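Local coordinates for poly-gamma-glutamate hydrolase (Bacillus phage phiNIT1, PDB 3A9L), which hydrolyses the gamma-glutamyl linkages of bacterial poly-gamma-glutamate as a zinc-dependent peptidase, at residues V162-S167 with L193-A198; A12-E17 with Y23-K28; F37-G42 with D150-R155; L51-V56 with L63-G68. All blocks are in the same frame, centred on the assembly; numbering follows the deposited sequence.

Overall arrangement
All four contacts attach something to the same mixed sheet, but at different places. Contacts 1, 3 and 4 lie in the interior, their centres 7 to 8 Å from that of the chain, whereas contact 2 is about 17 Å out, at the strand where the second subunit joins. Contacts 1 and 4 are helix-on-sheet packing, and their helices touch through Ala196, Leu51 and Arg54. Strands 23-29, 62-68 and 34-42 are neighbours, which links contacts 2, 4 and 3 through the sheet. Chemistry follows place: contacts 1 and 4 are largely apolar, contact 2 adds a water and charged groups, and contact 3 brings hydrophobic packing beside the zinc site.

Contact 1: V162-S167 with L193-A198; sequences VQLEIS and LDYAEA
Tyr195 points from its helix at the sheet like a finger, and the end of its ring lands on Leu164 and Ile166 of strand 162-167, whose side chains come from the opposite direction to meet it. Leu164 sits at the ring edge, near the ring plane: its CD2 is 4.0 Å from Tyr195 CE1. Ile166 approaches obliquely, with CD1 3.8 Å from Tyr195 CZ. Ile166 CD1 also lies 3.4 Å from Tyr195 OH, and Ile166 CG1 follows at 3.5 Å from that oxygen, so the branch runs along the phenol end. Tyr195 reaches this far because its CG is anti to the backbone N (chi1 -160°), which directs the ring off the helix. The two backbones stay well apart, with Ile166 CA and Tyr195 CA 10.8 Å from each other. Phe174 meets the Tyr195 ring edge-to-face, and Leu51 of helix 48-59 packs against Ile166. The phenol oxygen is hydrogen-bonded to Thr113 OG1 on strand 113-116. Tyr195 therefore does two jobs: its ring adds to the hydrophobic layer under helix 190-209, while its buried hydroxyl, bordered by aliphatic carbons, has its polar need met from the sheet.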
loop_
_atom_site.group_PDB
_atom_site.type_symbol
_atom_site.label_atom_id
_atom_site.label_comp_id
_atom_site.label_asym_id
_atom_site.label_seq_id
_atom_site.Cartn_x
_atom_site.Cartn_y
_atom_site.Cartn_z
ATOM N N VAL A 162 10.502 -18.201 0.178
ATOM C CA VAL A 162 10.531 -18.938 1.453
ATOM C C VAL A 162 9.175 -18.781 2.101
ATOM O O VAL A 162 8.746 -17.668 2.418
ATOM C CB VAL A 162 11.584 -18.388 2.451
ATOM C CG1 VAL A 162 11.375 -18.959 3.859
ATOM C CG2 VAL A 162 12.998 -18.642 1.967
ATOM N N GLN A 163 8.523 -19.899 2.346
ATOM C CA GLN A 163 7.217 -19.886 2.936
ATOM C C GLN A 163 7.285 -20.251 4.437
ATOM O O GLN A 163 7.883 -21.282 4.814
ATOM C CB GLN A 163 6.306 -20.882 2.186
ATOM C CG GLN A 163 4.918 -20.911 2.783
ATOM C CD GLN A 163 3.997 -21.922 2.127
ATOM O OE1 GLN A 163 3.153 -21.549 1.345
ATOM N NE2 GLN A 163 4.148 -23.215 2.479
ATOM N N LEU A 164 6.660 -19.437 5.290
ATOM C CA LEU A 164 6.499 -19.826 6.690
ATOM C C LEU A 164 5.055 -20.174 6.993
ATOM O O LEU A 164 4.163 -19.412 6.715
ATOM C CB LEU A 164 6.971 -18.737 7.675
ATOM C CG LEU A 164 8.467 -18.385 7.770
ATOM C CD1 LEU A 164 8.957 -17.681 6.520
ATOM C CD2 LEU A 164 8.727 -17.496 8.997
ATOM N N GLU A 165 4.823 -21.332 7.582
ATOM C CA GLU A 165 3.451 -21.695 7.936
ATOM C C GLU A 165 3.426 -21.815 9.451
ATOM O O GLU A 165 4.038 -22.735 10.011
ATOM C CB GLU A 165 3.055 -22.994 7.218
ATOM C CG GLU A 165 2.688 -22.827 5.696
ATOM C CD GLU A 165 1.194 -22.711 5.418
ATOM O OE1 GLU A 165 0.400 -22.739 6.355
ATOM O OE2 GLU A 165 0.802 -22.561 4.252
ATOM N N ILE A 166 2.749 -20.855 10.107
ATOM C CA ILE A 166 2.810 -20.708 11.540
ATOM C C ILE A 166 1.528 -21.222 12.200
ATOM O O ILE A 166 0.425 -20.812 11.843
ATOM C CB ILE A 166 3.068 -19.217 11.914
ATOM C CG1 ILE A 166 4.061 -18.585 10.915
ATOM C CG2 ILE A 166 3.601 -19.100 13.326
ATOM C CD1 ILE A 166 4.351 -17.145 11.249
ATOM N N SER A 167 1.689 -22.115 13.164
ATOM C CA SER A 167 0.553 -22.793 13.801
ATOM C C SER A 167 -0.283 -21.793 14.598
ATOM O O SER A 167 0.232 -20.769 15.053
ATOM C CB SER A 167 1.036 -23.901 14.734
ATOM O OG SER A 167 1.614 -23.331 15.898
ATOM N N LEU A 193 8.089 -10.381 19.285
ATOM C CA LEU A 193 9.288 -9.564 18.968
ATOM C C LEU A 193 10.511 -10.398 18.547
ATOM O O LEU A 193 11.171 -10.105 17.534
ATOM C CB LEU A 193 9.625 -8.635 20.133
ATOM C CG LEU A 193 8.509 -7.689 20.659
ATOM C CD1 LEU A 193 8.943 -6.902 21.868
ATOM C CD2 LEU A 193 8.015 -6.719 19.580
ATOM N N ASP A 194 10.815 -11.425 19.335
ATOM C CA ASP A 194 11.882 -12.385 18.998
ATOM C C ASP A 194 11.673 -13.071 17.632
ATOM O O ASP A 194 12.636 -13.317 16.871
ATOM C CB ASP A 194 11.997 -13.429 20.113
ATOM C CG ASP A 194 12.504 -12.846 21.438
ATOM O OD1 ASP A 194 13.094 -11.757 21.444
ATOM O OD2 ASP A 194 12.346 -13.505 22.490
ATOM N N TYR A 195 10.422 -13.405 17.321
ATOM C CA TYR A 195 10.110 -14.078 16.062
ATOM C C TYR A 195 10.483 -13.106 14.940
ATOM O O TYR A 195 11.315 -13.420 14.083
ATOM C CB TYR A 195 8.620 -14.468 16.018
ATOM C CG TYR A 195 8.261 -15.567 15.029
ATOM C CD1 TYR A 195 8.234 -15.314 13.655
ATOM C CD2 TYR A 195 7.918 -16.828 15.468
ATOM C CE1 TYR A 195 7.910 -16.294 12.750
ATOM C CE2 TYR A 195 7.573 -17.833 14.559
ATOM C CZ TYR A 195 7.572 -17.553 13.206
ATOM O OH TYR A 195 7.231 -18.513 12.287
ATOM N N ALA A 196 9.921 -11.901 14.988
ATOM C CA ALA A 196 10.182 -10.929 13.963
ATOM C C ALA A 196 11.690 -10.576 13.811
ATOM O O ALA A 196 12.189 -10.460 12.684
ATOM C CB ALA A 196 9.311 -9.704 14.156
ATOM N N GLU A 197 12.423 -10.502 14.926
ATOM C CA GLU A 197 13.881 -10.261 14.919
ATOM C C GLU A 197 14.643 -11.422 14.278
ATOM O O GLU A 197 15.593 -11.215 13.527
ATOM C CB GLU A 197 14.395 -10.014 16.334
ATOM C CG GLU A 197 15.939 -10.065 16.494
ATOM C CD GLU A 197 16.650 -8.798 15.973
ATOM O OE1 GLU A 197 15.968 -7.794 15.678
ATOM O OE2 GLU A 197 17.887 -8.815 15.823
ATOM N N ALA A 198 14.215 -12.647 14.573
ATOM C CA ALA A 198 14.789 -13.830 13.903
ATOM C C ALA A 198 14.756 -13.727 12.380
ATOM O O ALA A 198 15.709 -14.076 11.718
ATOM C CB ALA A 198 14.096 -15.096 14.358
#

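Contact 2: A12-E17 with Y23-K28; sequences ALENAE and YNIEVK
This is a helix laid against the start of a strand: the last turn of helix 10-16 and the residue after it close over Tyr23, at the side of the sheet where the second subunit joins. The helix and strand segments run at 122° to each other, their axes approaching to 11.1 Å, and the Tyr23 ring fills much of the space between. Leu13 covers one face, its CD2 4.1 Å from Tyr23 CD1 and offset toward the rim. Glu17 CB lies obliquely, 4.1 Å from Tyr23 CD1. Glu14 crosses the tyrosine at about a right angle, laying CG 3.3 Å from Tyr23 OH. Beyond CG the glutamate chain is extended (chi2 -159°), which carries the carboxylate past the phenol to Ile25, where Glu14 OE2 is 3.9 Å from Ile25 CD1. Carboxylate and ring planes differ by 24°. Water 1 lies in the ring plane at its edge, hydrogen-bonded to Tyr23 OH at 2.9 Å, and it also donates to Glu14 O over a distance short enough to be treated with caution. The carboxylates look outward for partners: Glu14 OE1 forms a salt bridge with Arg29 of the second subunit, and Glu17 OE2 one with Arg76. Strand 23-29 itself pairs antiparallel with a strand of that subunit, continuing the sheet. Chemically, aliphatic carbons grip the ring and a water holds its hydroxyl, so that packing within the subunit and the salt bridge of Glu14 to the second subunit come from the same end of the helix.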
loop_
_atom_site.group_PDB
_atom_site.type_symbol
_atom_site.label_atom_id
_atom_site.label_comp_id
_atom_site.label_asym_id
_atom_site.label_seq_id
_atom_site.Cartn_x
_atom_site.Cartn_y
_atom_site.Cartn_z
ATOM N N ALA A 12 -12.663 -14.358 -9.206
ATOM C CA ALA A 12 -13.914 -14.887 -8.672
ATOM C C ALA A 12 -14.247 -14.297 -7.301
ATOM O O ALA A 12 -15.391 -13.918 -7.027
ATOM C CB ALA A 12 -13.847 -16.412 -8.592
ATOM N N LEU A 13 -13.233 -14.224 -6.436
ATOM C CA LEU A 13 -13.367 -13.594 -5.134
ATOM C C LEU A 13 -13.732 -12.122 -5.250
ATOM O O LEU A 13 -14.693 -11.670 -4.639
ATOM C CB LEU A 13 -12.066 -13.746 -4.319
ATOM C CG LEU A 13 -12.120 -13.271 -2.858
ATOM C CD1 LEU A 13 -11.077 -13.942 -2.029
ATOM C CD2 LEU A 13 -11.944 -11.796 -2.719
ATOM N N GLU A 14 -12.962 -11.375 -6.031
ATOM C CA GLU A 14 -13.185 -9.945 -6.158
ATOM C C GLU A 14 -14.553 -9.631 -6.783
ATOM O O GLU A 14 -15.250 -8.662 -6.384
ATOM C CB GLU A 14 -12.029 -9.330 -6.951
ATOM C CG GLU A 14 -10.784 -9.245 -6.066
ATOM C CD GLU A 14 -9.728 -8.226 -6.539
ATOM O OE1 GLU A 14 -10.019 -7.427 -7.449
ATOM O OE2 GLU A 14 -8.613 -8.214 -5.958
ATOM N N ASN A 15 -14.935 -10.478 -7.737
ATOM C CA ASN A 15 -16.211 -10.364 -8.434
ATOM C C ASN A 15 -17.396 -10.445 -7.489
ATOM O O ASN A 15 -18.403 -9.786 -7.709
ATOM C CB ASN A 15 -16.332 -11.458 -9.518
ATOM C CG ASN A 15 -15.805 -11.003 -10.868
ATOM O OD1 ASN A 15 -15.586 -9.799 -11.107
ATOM N ND2 ASN A 15 -15.583 -11.961 -11.765
ATOM N N ALA A 16 -17.256 -11.223 -6.423
ATOM C CA ALA A 16 -18.354 -11.502 -5.505
ATOM C C ALA A 16 -18.317 -10.688 -4.213
ATOM O O ALA A 16 -19.369 -10.370 -3.656
ATOM C CB ALA A 16 -18.379 -12.962 -5.196
ATOM N N GLU A 17 -17.112 -10.372 -3.723
ATOM C CA GLU A 17 -16.947 -9.723 -2.420
ATOM C C GLU A 17 -16.794 -8.234 -2.644
ATOM O O GLU A 17 -16.487 -7.831 -3.753
ATOM C CB GLU A 17 -15.717 -10.272 -1.712
ATOM C CG GLU A 17 -15.779 -11.785 -1.487
ATOM C CD GLU A 17 -16.796 -12.179 -0.414
ATOM O OE1 GLU A 17 -17.288 -11.302 0.348
ATOM O OE2 GLU A 17 -17.067 -13.385 -0.314
ATOM N N TYR A 23 -12.708 -7.414 2.382
ATOM C CA TYR A 23 -11.275 -7.482 2.225
ATOM C C TYR A 23 -10.685 -6.104 1.841
ATOM O O TYR A 23 -11.394 -5.247 1.321
ATOM C CB TYR A 23 -10.886 -8.534 1.159
ATOM C CG TYR A 23 -11.092 -8.044 -0.250
ATOM C CD1 TYR A 23 -12.350 -8.135 -0.861
ATOM C CD2 TYR A 23 -10.019 -7.480 -0.986
ATOM C CE1 TYR A 23 -12.543 -7.696 -2.191
ATOM C CE2 TYR A 23 -10.217 -7.021 -2.278
ATOM C CZ TYR A 23 -11.466 -7.132 -2.873
ATOM O OH TYR A 23 -11.652 -6.696 -4.151
ATOM N N ASN A 24 -9.408 -5.912 2.172
ATOM C CA ASN A 24 -8.626 -4.795 1.631
ATOM C C ASN A 24 -7.244 -5.293 1.137
ATOM O O ASN A 24 -6.838 -6.423 1.436
ATOM C CB ASN A 24 -8.597 -3.574 2.590
ATOM C CG ASN A 24 -7.642 -3.722 3.781
ATOM O OD1 ASN A 24 -6.675 -4.468 3.768
ATOM N ND2 ASN A 24 -7.901 -2.939 4.797
ATOM N N ILE A 25 -6.564 -4.464 0.342
ATOM C CA ILE A 25 -5.209 -4.748 -0.085
ATOM C C ILE A 25 -4.285 -3.576 0.290
ATOM O O ILE A 25 -4.622 -2.383 0.084
ATOM C CB ILE A 25 -5.128 -5.013 -1.613
ATOM C CG1 ILE A 25 -6.284 -5.931 -2.095
ATOM C CG2 ILE A 25 -3.759 -5.638 -1.971
ATOM C CD1 ILE A 25 -6.314 -6.171 -3.600
ATOM N N GLU A 26 -3.108 -3.926 0.803
ATOM C CA GLU A 26 -2.084 -2.969 1.242
ATOM C C GLU A 26 -0.761 -3.287 0.562
ATOM O O GLU A 26 -0.356 -4.457 0.479
ATOM C CB GLU A 26 -1.890 -3.035 2.767
ATOM C CG GLU A 26 -3.106 -2.726 3.611
ATOM C CD GLU A 26 -2.719 -2.377 5.050
ATOM O OE1 GLU A 26 -1.655 -2.825 5.535
ATOM O OE2 GLU A 26 -3.460 -1.628 5.695
ATOM N N VAL A 27 -0.050 -2.253 0.088
ATOM C CA VAL A 27 1.238 -2.459 -0.631
ATOM C C VAL A 27 2.205 -1.339 -0.237
ATOM O O VAL A 27 1.839 -0.176 -0.214
ATOM C CB VAL A 27 1.060 -2.409 -2.175
ATOM C CG1 VAL A 27 2.380 -2.706 -2.903
ATOM C CG2 VAL A 27 -0.022 -3.350 -2.678
ATOM N N LYS A 28 3.446 -1.686 0.069
ATOM C CA LYS A 28 4.468 -0.685 0.104
ATOM C C LYS A 28 5.698 -1.246 -0.587
ATOM O O LYS A 28 6.340 -2.126 -0.054
ATOM C CB LYS A 28 4.770 -0.218 1.559
ATOM C CG LYS A 28 5.789 1.000 1.580
ATOM C CD LYS A 28 6.142 1.447 2.987
ATOM C CE LYS A 28 6.895 2.797 2.975
ATOM N NZ LYS A 28 7.208 3.310 4.349
HETATM O O HOH W 1 -14.367 -6.594 -5.218
#

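Contact 3: F37-G42 with D150-R155; sequences FSPHAG and DNIVNR. With ZN (zinc ion), chain C.
Ser38 OG is gripped by two backbone groups, His40 N and Phe102 O, and its neighbours face the opposing segment: Phe37 meets Ile152 and Val153, Pro39 meets Ile152. The 3.0 Å bond from His40 N to Ser38 OG makes an ST turn where the chain turns a corner at Pro39 and His40. Across from it, Asn151 OD1 accepts from Val153 N at 3.1 Å, in the carbonyl plane and on a lone pair, which is an Asx turn. Asn151 ND2 bonds in turn to Gln163 OE1 on strand 162-167. Between the turns the packing is apolar. With Ile152 CG1 opposite the backbone N (chi1 -176°), both branches reach the Phe37 ring: CG2 comes to the ring edge in plane, 3.8 Å from Phe37 CE2, and CG1 approaches obliquely, 3.8 Å from Phe37 CZ. Val153 CG2 is 4.1 Å from Phe37 CE1, and Pro39 CG touches more loosely, 4.4 Å from Ile152 CG2. Pro39 CG also stands 3.7 Å above the His40 imidazole, over its centre. His40 NE2 is hydrogen-bonded to Val79 O, which, with the proline over its face, probably holds the ring turned so that ND1 faces the zinc, 2.2 Å away. Water 2, Glu45 and His103 also bind it. A histidine at the break within an interior strand, sharing zinc with a glutamate and a second histidine, marks a zinc peptidase metal site, consistent with the zinc exopeptidase clan.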
loop_
_atom_site.group_PDB
_atom_site.type_symbol
_atom_site.label_atom_id
_atom_site.label_comp_id
_atom_site.label_asym_id
_atom_site.label_seq_id
_atom_site.Cartn_x
_atom_site.Cartn_y
_atom_site.Cartn_z
ATOM N N PHE A 37 5.273 -10.688 2.737
ATOM C CA PHE A 37 3.866 -10.574 2.350
ATOM C C PHE A 37 3.023 -11.758 2.760
ATOM O O PHE A 37 3.529 -12.821 3.100
ATOM C CB PHE A 37 3.750 -10.316 0.838
ATOM C CG PHE A 37 3.867 -11.544 0.004
ATOM C CD1 PHE A 37 5.122 -12.074 -0.330
ATOM C CD2 PHE A 37 2.723 -12.195 -0.434
ATOM C CE1 PHE A 37 5.212 -13.243 -1.101
ATOM C CE2 PHE A 37 2.802 -13.365 -1.199
ATOM C CZ PHE A 37 4.038 -13.897 -1.522
ATOM N N SER A 38 1.712 -11.554 2.746
ATOM C CA SER A 38 0.784 -12.641 2.964
ATOM C C SER A 38 -0.470 -12.486 2.066
ATOM O O SER A 38 -1.010 -11.386 1.919
ATOM C CB SER A 38 0.414 -12.770 4.437
ATOM O OG SER A 38 -0.607 -13.743 4.575
ATOM N N PRO A 39 -0.897 -13.589 1.420
ATOM C CA PRO A 39 -2.174 -13.554 0.702
ATOM C C PRO A 39 -3.373 -13.803 1.625
ATOM O O PRO A 39 -4.537 -13.659 1.201
ATOM C CB PRO A 39 -2.039 -14.694 -0.311
ATOM C CG PRO A 39 -1.093 -15.679 0.310
ATOM C CD PRO A 39 -0.134 -14.837 1.172
ATOM N N HIS A 40 -3.061 -14.212 2.856
ATOM C CA HIS A 40 -4.041 -14.641 3.875
ATOM C C HIS A 40 -3.946 -13.797 5.168
ATOM O O HIS A 40 -3.953 -14.322 6.312
ATOM C CB HIS A 40 -3.932 -16.172 4.109
ATOM C CG HIS A 40 -3.928 -16.977 2.833
ATOM N ND1 HIS A 40 -3.268 -18.179 2.700
ATOM C CD2 HIS A 40 -4.484 -16.728 1.622
ATOM C CE1 HIS A 40 -3.403 -18.632 1.468
ATOM N NE2 HIS A 40 -4.129 -17.761 0.789
ATOM N N ALA A 41 -3.869 -12.474 4.985
ATOM C CA ALA A 41 -3.704 -11.549 6.109
ATOM C C ALA A 41 -5.034 -11.059 6.716
ATOM O O ALA A 41 -6.097 -11.532 6.342
ATOM C CB ALA A 41 -2.824 -10.372 5.711
ATOM N N GLY A 42 -4.944 -10.124 7.666
ATOM C CA GLY A 42 -6.111 -9.669 8.434
ATOM C C GLY A 42 -6.636 -10.868 9.185
ATOM O O GLY A 42 -5.851 -11.607 9.768
ATOM N N ASP A 150 4.125 -22.671 -9.018
ATOM C CA ASP A 150 2.877 -21.918 -8.848
ATOM C C ASP A 150 2.796 -21.137 -7.545
ATOM O O ASP A 150 2.301 -20.019 -7.543
ATOM C CB ASP A 150 1.692 -22.848 -8.865
ATOM C CG ASP A 150 1.524 -23.563 -10.195
ATOM O OD1 ASP A 150 1.948 -23.020 -11.240
ATOM O OD2 ASP A 150 0.927 -24.667 -10.180
ATOM N N ASN A 151 3.214 -21.740 -6.436
ATOM C CA ASN A 151 3.108 -21.053 -5.149
ATOM C C ASN A 151 3.544 -19.576 -5.246
ATOM O O ASN A 151 4.714 -19.278 -5.512
ATOM C CB ASN A 151 3.896 -21.792 -4.060
ATOM C CG ASN A 151 3.596 -21.253 -2.651
ATOM O OD1 ASN A 151 3.741 -20.051 -2.385
ATOM N ND2 ASN A 151 3.186 -22.144 -1.743
ATOM N N ILE A 152 2.615 -18.654 -5.036
ATOM C CA ILE A 152 2.960 -17.215 -5.136
ATOM C C ILE A 152 4.386 -16.812 -4.661
ATOM O O ILE A 152 5.063 -16.037 -5.350
ATOM C CB ILE A 152 1.891 -16.283 -4.503
ATOM C CG1 ILE A 152 2.248 -14.799 -4.723
ATOM C CG2 ILE A 152 1.694 -16.569 -3.007
ATOM C CD1 ILE A 152 2.251 -14.341 -6.192
ATOM N N VAL A 153 4.844 -17.338 -3.525
ATOM C CA VAL A 153 6.183 -17.019 -2.998
ATOM C C VAL A 153 7.360 -17.322 -3.948
ATOM O O VAL A 153 8.344 -16.581 -3.949
ATOM C CB VAL A 153 6.461 -17.619 -1.570
ATOM C CG1 VAL A 153 7.062 -18.979 -1.692
ATOM C CG2 VAL A 153 7.428 -16.712 -0.804
ATOM N N ASN A 154 7.246 -18.357 -4.789
ATOM C CA ASN A 154 8.310 -18.675 -5.777
ATOM C C ASN A 154 8.130 -17.938 -7.115
ATOM O O ASN A 154 8.798 -18.269 -8.137
ATOM C CB ASN A 154 8.350 -20.186 -6.051
ATOM C CG ASN A 154 8.611 -21.011 -4.791
ATOM O OD1 ASN A 154 9.392 -20.614 -3.894
ATOM N ND2 ASN A 154 7.904 -22.157 -4.690
ATOM N N ARG A 155 7.234 -16.951 -7.123
ATOM C CA ARG A 155 7.035 -16.167 -8.328
ATOM C C ARG A 155 7.648 -14.770 -8.162
ATOM O O ARG A 155 7.316 -13.848 -8.910
ATOM C CB ARG A 155 5.564 -16.093 -8.711
ATOM C CG ARG A 155 4.920 -17.469 -8.879
ATOM C CD ARG A 155 3.481 -17.296 -9.246
ATOM N NE ARG A 155 3.341 -16.603 -10.526
ATOM C CZ ARG A 155 2.185 -16.143 -10.995
ATOM N NH1 ARG A 155 1.056 -16.320 -10.309
ATOM N NH2 ARG A 155 2.155 -15.531 -12.172
HETATM ZN ZN ZN C . -2.206 -19.389 4.185
HETATM O O HOH W 2 -1.718 -21.269 5.372
#

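Contact 4: L51-V56 with L63-G68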
loop_
_atom_site.group_PDB
_atom_site.type_symbol
_atom_site.label_atom_id
_atom_site.label_comp_id
_atom_site.label_asym_id
_atom_site.label_seq_id
_atom_site.Cartn_x
_atom_site.Cartn_y
_atom_site.Cartn_z
ATOM N N LEU A 51 2.817 -9.538 12.220
ATOM C CA LEU A 51 4.181 -10.017 12.073
ATOM C C LEU A 51 4.815 -9.401 10.852
ATOM O O LEU A 51 5.972 -9.069 10.893
ATOM C CB LEU A 51 4.253 -11.549 12.044
ATOM C CG LEU A 51 5.622 -12.156 11.713
ATOM C CD1 LEU A 51 6.676 -11.820 12.808
ATOM C CD2 LEU A 51 5.519 -13.636 11.458
ATOM N N ILE A 52 4.068 -9.254 9.759
ATOM C CA ILE A 52 4.658 -8.650 8.558
ATOM C C ILE A 52 5.011 -7.178 8.810
ATOM O O ILE A 52 6.058 -6.699 8.359
ATOM C CB ILE A 52 3.775 -8.826 7.338
ATOM C CG1 ILE A 52 3.995 -10.237 6.771
ATOM C CG2 ILE A 52 4.062 -7.741 6.293
ATOM C CD1 ILE A 52 2.864 -10.753 5.970
ATOM N N TYR A 53 4.141 -6.480 9.531
ATOM C CA TYR A 53 4.383 -5.064 9.879
ATOM C C TYR A 53 5.706 -4.879 10.598
ATOM O O TYR A 53 6.493 -3.995 10.245
ATOM C CB TYR A 53 3.268 -4.541 10.764
ATOM C CG TYR A 53 2.092 -4.000 10.003
ATOM C CD1 TYR A 53 1.594 -4.655 8.880
ATOM C CD2 TYR A 53 1.475 -2.845 10.411
ATOM C CE1 TYR A 53 0.522 -4.153 8.188
ATOM C CE2 TYR A 53 0.397 -2.334 9.733
ATOM C CZ TYR A 53 -0.071 -2.989 8.620
ATOM O OH TYR A 53 -1.142 -2.460 7.954
ATOM N N ARG A 54 5.928 -5.713 11.611
ATOM C CA ARG A 54 7.119 -5.691 12.441
ATOM C C ARG A 54 8.368 -6.095 11.630
ATOM O O ARG A 54 9.437 -5.476 11.767
ATOM C CB ARG A 54 6.914 -6.635 13.651
ATOM C CG ARG A 54 8.010 -6.599 14.761
ATOM C CD ARG A 54 8.062 -5.212 15.438
ATOM N NE ARG A 54 9.191 -5.114 16.349
ATOM C CZ ARG A 54 9.778 -3.971 16.685
ATOM N NH1 ARG A 54 9.337 -2.820 16.177
ATOM N NH2 ARG A 54 10.806 -3.977 17.525
ATOM N N VAL A 55 8.250 -7.142 10.803
ATOM C CA VAL A 55 9.384 -7.536 9.959
ATOM C C VAL A 55 9.785 -6.433 8.969
ATOM O O VAL A 55 10.976 -6.219 8.668
ATOM C CB VAL A 55 9.140 -8.881 9.197
ATOM C CG1 VAL A 55 10.300 -9.169 8.245
ATOM C CG2 VAL A 55 9.052 -10.026 10.187
ATOM N N VAL A 56 8.783 -5.760 8.437
ATOM C CA VAL A 56 9.011 -4.662 7.511
ATOM C C VAL A 56 9.597 -3.449 8.242
ATOM O O VAL A 56 10.505 -2.771 7.717
ATOM C CB VAL A 56 7.702 -4.334 6.753
ATOM C CG1 VAL A 56 7.756 -2.942 6.071
ATOM C CG2 VAL A 56 7.451 -5.418 5.724
ATOM N N LEU A 63 6.268 -4.592 1.434
ATOM C CA LEU A 63 5.138 -5.223 2.100
ATOM C C LEU A 63 4.006 -5.391 1.104
ATOM O O LEU A 63 3.773 -4.523 0.253
ATOM C CB LEU A 63 4.662 -4.327 3.266
ATOM C CG LEU A 63 3.344 -4.538 4.027
ATOM C CD1 LEU A 63 3.410 -3.980 5.465
ATOM C CD2 LEU A 63 2.117 -3.985 3.283
ATOM N N TYR A 64 3.292 -6.511 1.218
ATOM C CA TYR A 64 2.016 -6.681 0.522
ATOM C C TYR A 64 1.161 -7.509 1.429
ATOM O O TYR A 64 1.668 -8.493 1.960
ATOM C CB TYR A 64 2.196 -7.434 -0.786
ATOM C CG TYR A 64 0.874 -7.846 -1.402
ATOM C CD1 TYR A 64 0.248 -9.046 -1.025
ATOM C CD2 TYR A 64 0.254 -7.054 -2.344
ATOM C CE1 TYR A 64 -0.930 -9.423 -1.570
ATOM C CE2 TYR A 64 -0.937 -7.437 -2.914
ATOM C CZ TYR A 64 -1.521 -8.607 -2.514
ATOM O OH TYR A 64 -2.709 -8.992 -3.039
ATOM N N LEU A 65 -0.114 -7.130 1.588
ATOM C CA LEU A 65 -1.084 -7.895 2.405
ATOM C C LEU A 65 -2.458 -7.939 1.773
ATOM O O LEU A 65 -3.071 -6.891 1.557
ATOM C CB LEU A 65 -1.268 -7.219 3.760
ATOM C CG LEU A 65 -0.135 -7.010 4.718
ATOM C CD1 LEU A 65 -0.672 -6.172 5.834
ATOM C CD2 LEU A 65 0.374 -8.372 5.246
ATOM N N PHE A 66 -2.957 -9.131 1.480
ATOM C CA PHE A 66 -4.368 -9.288 1.078
ATOM C C PHE A 66 -5.080 -9.687 2.337
ATOM O O PHE A 66 -4.815 -10.768 2.874
ATOM C CB PHE A 66 -4.539 -10.364 -0.020
ATOM C CG PHE A 66 -5.949 -10.494 -0.533
ATOM C CD1 PHE A 66 -6.847 -11.381 0.092
ATOM C CD2 PHE A 66 -6.385 -9.781 -1.650
ATOM C CE1 PHE A 66 -8.165 -11.505 -0.356
ATOM C CE2 PHE A 66 -7.696 -9.910 -2.103
ATOM C CZ PHE A 66 -8.586 -10.781 -1.455
ATOM N N GLN A 67 -5.937 -8.788 2.839
ATOM C CA GLN A 67 -6.449 -8.899 4.221
ATOM C C GLN A 67 -7.939 -9.187 4.264
ATOM O O GLN A 67 -8.702 -8.469 3.622
ATOM C CB GLN A 67 -6.221 -7.569 4.974
ATOM C CG GLN A 67 -4.759 -7.189 5.282
ATOM C CD GLN A 67 -4.660 -6.175 6.426
ATOM O OE1 GLN A 67 -4.191 -6.504 7.509
ATOM N NE2 GLN A 67 -5.171 -4.978 6.212
ATOM N N GLY A 68 -8.343 -10.215 5.031
ATOM C CA GLY A 68 -9.746 -10.374 5.438
ATOM C C GLY A 68 -10.155 -9.378 6.515
ATOM O O GLY A 68 -9.394 -9.126 7.453
#
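Leu63 and Leu65 of the strand pack against Ile52 of the helix to form the buried side of this contact. Ile52 and Leu65 slide past each other in opposite directions until Ile52 CD1 is 3.5 Å from Leu65 CD2, and Leu63 CD1 reaches Ile52 CG2 at 3.9 Å. In Leu65, chi1 (-60°) carries CG toward the helix, and chi2 (173°) then sends CD2 to Ile52 and CD1 to Tyr53. Toward solvent the touches thin out. Tyr53 is partly exposed but pinned at one edge, in the ring plane, by Leu65 CD1, 3.3 Å from Tyr53 CE1; Leu63 CD1 meets the ring obliquely. Its hydroxyl is hydrogen-bonded to Glu26 OE1 on strand 23-29. Val56, also partly exposed, is the sparse side, with a single approach at about a right angle: Val56 CG2 lies 3.9 Å from Leu63 CB. The helix and strand segments are nearly antiparallel, at 173°, with axes approaching to 9.4 Å. They belong to the beta-alpha-beta crossover of strand 34-42, helix 48-59 and strand 62-68, in which the helix covers the sheet, strand 62-68 lies between strands 34-42 and 23-29, and helix 190-209 packs beside Leu51 and Arg54.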